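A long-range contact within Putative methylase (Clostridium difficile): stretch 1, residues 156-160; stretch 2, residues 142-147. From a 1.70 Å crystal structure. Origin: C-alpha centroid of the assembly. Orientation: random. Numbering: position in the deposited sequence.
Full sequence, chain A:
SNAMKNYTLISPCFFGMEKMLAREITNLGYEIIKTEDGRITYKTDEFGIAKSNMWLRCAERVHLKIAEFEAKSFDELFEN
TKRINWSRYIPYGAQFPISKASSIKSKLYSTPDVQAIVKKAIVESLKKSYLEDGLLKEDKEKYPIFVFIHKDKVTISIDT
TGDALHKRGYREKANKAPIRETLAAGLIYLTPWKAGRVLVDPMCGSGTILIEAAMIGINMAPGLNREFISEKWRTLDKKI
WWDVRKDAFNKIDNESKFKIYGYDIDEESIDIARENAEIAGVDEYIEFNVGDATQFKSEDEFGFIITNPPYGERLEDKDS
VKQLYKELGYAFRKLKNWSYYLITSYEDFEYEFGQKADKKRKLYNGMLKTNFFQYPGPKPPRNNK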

ATOM      1  N   ILE A 156       1.337 -14.397  15.572  1.00 19.51           N
ATOM      2  CA  ILE A 156       2.687 -14.537  15.056  1.00 19.97           C
ATOM      3  C   ILE A 156       2.613 -14.852  13.565  1.00 23.56           C
ATOM      4  O   ILE A 156       1.820 -15.696  13.132  1.00 23.95           O
ATOM      5  CB  ILE A 156       3.501 -15.648  15.803  1.00 20.49           C
ATOM      6  CG1 ILE A 156       3.591 -15.336  17.296  1.00 20.58           C
ATOM      7  CG2 ILE A 156       4.917 -15.730  15.260  1.00 23.29           C
ATOM      8  CD1 ILE A 156       4.306 -16.404  18.098  1.00 20.12           C
ATOM      9  N   SER A 157       3.425 -14.166  12.777  1.00 18.53           N
ATOM     10  CA  SER A 157       3.412 -14.387  11.350  1.00 15.39           C
ATOM     11  C   SER A 157       4.829 -14.321  10.814  1.00 20.97           C
ATOM     12  O   SER A 157       5.756 -13.928  11.527  1.00 21.57           O
ATOM     13  CB  SER A 157       2.555 -13.315  10.663  1.00 23.74           C
ATOM     14  OG  SER A 157       3.111 -12.032  10.890  1.00 27.96           O
ATOM     15  N   ILE A 158       4.990 -14.715   9.555  1.00 21.62           N
ATOM     16  CA  ILE A 158       6.266 -14.554   8.865  1.00 20.72           C
ATOM     17  C   ILE A 158       6.071 -13.581   7.709  1.00 24.58           C
ATOM     18  O   ILE A 158       5.131 -13.710   6.928  1.00 22.47           O
ATOM     19  CB  ILE A 158       6.805 -15.897   8.316  1.00 19.25           C
ATOM     20  CG1 ILE A 158       6.721 -16.987   9.404  1.00 20.66           C
ATOM     21  CG2 ILE A 158       8.228 -15.728   7.774  1.00 22.00           C
ATOM     22  CD1 ILE A 158       7.359 -18.312   9.020  1.00 27.48           C
ATOM     23  N   ASP A 159       6.954 -12.596   7.617  1.00 18.10           N
ATOM     24  CA  ASP A 159       6.915 -11.626   6.525  1.00 21.31           C
ATOM     25  C   ASP A 159       7.307 -12.298   5.209  1.00 23.20           C
ATOM     26  O   ASP A 159       8.386 -12.890   5.123  1.00 24.74           O
ATOM     27  CB  ASP A 159       7.877 -10.482   6.846  1.00 20.98           C
ATOM     28  CG  ASP A 159       7.994  -9.479   5.712  1.00 31.53           C
ATOM     29  OD1 ASP A 159       7.036  -9.370   4.930  1.00 27.16           O
ATOM     30  OD2 ASP A 159       9.039  -8.803   5.615  1.00 41.38           O
ATOM     31  N   THR A 160       6.443 -12.223   4.196  1.00 19.33           N
ATOM     32  CA  THR A 160       6.731 -12.839   2.893  1.00 17.90           C
ATOM     33  C   THR A 160       7.270 -11.811   1.905  1.00 23.59           C
ATOM     34  O   THR A 160       7.671 -12.156   0.790  1.00 22.11           O
ATOM     35  CB  THR A 160       5.485 -13.508   2.256  1.00 17.54           C
ATOM     36  OG1 THR A 160       4.575 -12.498   1.799  1.00 19.63           O
ATOM     37  CG2 THR A 160       4.767 -14.413   3.248  1.00 20.66           C
TER
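Stretch 2, residues 142-147: KYPIFV

How does stretch 2 lie on stretch 1? I156 to D159 and the residues of stretch 2 are extended, and strand 145-147 runs antiparallel to strand 156-159, the two axes crossing at 142°; T160 turns out of the strand. The register pairs I156 with V147, S157 with F146 and I158 with I145.

What meets the start of stretch 1? I156 faces V147 in a non-hydrogen-bonded pair, with their CA atoms 4.7 Å apart. Its side chain leans on a diagonal neighbor, I156 CG2 lying 3.8 Å from I145 CG2.

Where do the strands exchange backbone hydrogen bonds in both directions? At S157 and F146: F146 N donates to S157 O at 2.8 Å, and S157 N to F146 O at 2.9 Å. Because side chains alternate along a strand, these two share the sheet face opposite the isoleucines, where the O atom of water 1 lies 2.8 Å from S157 OG and donates to F146 O at 3.1 Å.

How does the contact continue to the end of the strand? I158 returns to the face of I156, its CG1 3.9 Å from I145 CD1 and its CG2 3.9 Å from Y143 CB. The next hydrogen bond runs from D159 N to P144 O at 2.9 Å, extending the ladder beyond strand 145-147. D159 CB packs obliquely against the F146 ring, 3.5 Å from F146 CE1, while T160 makes no contact with stretch 2.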

ATOM      1  N   LYS A 142      16.297 -16.108   4.833  1.00 26.60           N
ATOM      2  CA  LYS A 142      15.679 -15.388   5.950  1.00 23.96           C
ATOM      3  C   LYS A 142      14.148 -15.495   5.973  1.00 24.77           C
ATOM      4  O   LYS A 142      13.483 -15.329   4.944  1.00 24.38           O
ATOM      5  CB  LYS A 142      16.120 -13.915   5.882  1.00 28.17           C
ATOM      6  CG  LYS A 142      15.680 -13.027   7.032  1.00 45.20           C
ATOM      7  CD  LYS A 142      16.242 -11.608   6.839  1.00 54.08           C
ATOM      8  CE  LYS A 142      15.564 -10.588   7.756  1.00 65.03           C
ATOM      9  NZ  LYS A 142      15.846  -9.165   7.380  1.00 65.13           N
ATOM     10  N   TYR A 143      13.616 -15.793   7.162  1.00 22.38           N
ATOM     11  CA  TYR A 143      12.176 -15.878   7.445  1.00 21.19           C
ATOM     12  C   TYR A 143      11.882 -14.902   8.581  1.00 23.07           C
ATOM     13  O   TYR A 143      11.961 -15.276   9.755  1.00 23.70           O
ATOM     14  CB  TYR A 143      11.818 -17.310   7.896  1.00 21.87           C
ATOM     15  CG  TYR A 143      11.971 -18.339   6.799  1.00 24.15           C
ATOM     16  CD1 TYR A 143      10.867 -18.812   6.098  1.00 26.19           C
ATOM     17  CD2 TYR A 143      13.228 -18.817   6.436  1.00 24.15           C
ATOM     18  CE1 TYR A 143      11.015 -19.759   5.074  1.00 25.53           C
ATOM     19  CE2 TYR A 143      13.385 -19.743   5.417  1.00 22.80           C
ATOM     20  CZ  TYR A 143      12.273 -20.210   4.740  1.00 24.43           C
ATOM     21  OH  TYR A 143      12.429 -21.130   3.725  1.00 26.45           O
ATOM     22  N   PRO A 144      11.565 -13.635   8.248  1.00 20.21           N
ATOM     23  CA  PRO A 144      11.460 -12.623   9.301  1.00 18.32           C
ATOM     24  C   PRO A 144      10.180 -12.829  10.089  1.00 23.64           C
ATOM     25  O   PRO A 144       9.103 -12.902   9.503  1.00 24.05           O
ATOM     26  CB  PRO A 144      11.412 -11.294   8.523  1.00 18.09           C
ATOM     27  CG  PRO A 144      11.870 -11.650   7.098  1.00 26.09           C
ATOM     28  CD  PRO A 144      11.389 -13.061   6.905  1.00 22.71           C
ATOM     29  N   ILE A 145      10.298 -12.927  11.405  1.00 20.91           N
ATOM     30  CA  ILE A 145       9.147 -13.219  12.247  1.00 18.73           C
ATOM     31  C   ILE A 145       8.554 -11.917  12.783  1.00 23.66           C
ATOM     32  O   ILE A 145       9.281 -11.058  13.291  1.00 21.26           O
ATOM     33  CB  ILE A 145       9.552 -14.135  13.421  1.00 20.92           C
ATOM     34  CG1 ILE A 145      10.324 -15.366  12.911  1.00 24.15           C
ATOM     35  CG2 ILE A 145       8.329 -14.553  14.233  1.00 19.69           C
ATOM     36  CD1 ILE A 145       9.519 -16.305  12.002  1.00 23.59           C
ATOM     37  N   PHE A 146       7.238 -11.775  12.650  1.00 20.66           N
ATOM     38  CA  PHE A 146       6.538 -10.588  13.140  1.00 25.13           C
ATOM     39  C   PHE A 146       5.566 -10.992  14.248  1.00 23.28           C
ATOM     40  O   PHE A 146       4.841 -11.982  14.109  1.00 24.98           O
ATOM     41  CB  PHE A 146       5.764  -9.927  11.997  1.00 19.27           C
ATOM     42  CG  PHE A 146       6.592  -8.996  11.131  1.00 28.78           C
ATOM     43  CD1 PHE A 146       7.771  -9.429  10.521  1.00 25.74           C
ATOM     44  CD2 PHE A 146       6.173  -7.690  10.907  1.00 34.07           C
ATOM     45  CE1 PHE A 146       8.511  -8.564   9.714  1.00 24.26           C
ATOM     46  CE2 PHE A 146       6.914  -6.832  10.100  1.00 32.03           C
ATOM     47  CZ  PHE A 146       8.078  -7.271   9.507  1.00 31.39           C
ATOM     48  N   VAL A 147       5.536 -10.226  15.340  1.00 18.82           N
ATOM     49  CA  VAL A 147       4.631 -10.516  16.449  1.00 16.97           C
ATOM     50  C   VAL A 147       3.739  -9.300  16.673  1.00 19.24           C
ATOM     51  O   VAL A 147       4.235  -8.173  16.715  1.00 22.34           O
ATOM     52  CB  VAL A 147       5.392 -10.813  17.758  1.00 20.34           C
ATOM     53  CG1 VAL A 147       4.425 -11.220  18.869  1.00 20.40           C
ATOM     54  CG2 VAL A 147       6.425 -11.907  17.540  1.00 20.91           C
TER
HETATM   55  O   HOH W   1       2.094 -10.900  13.242  1.00 26.20           O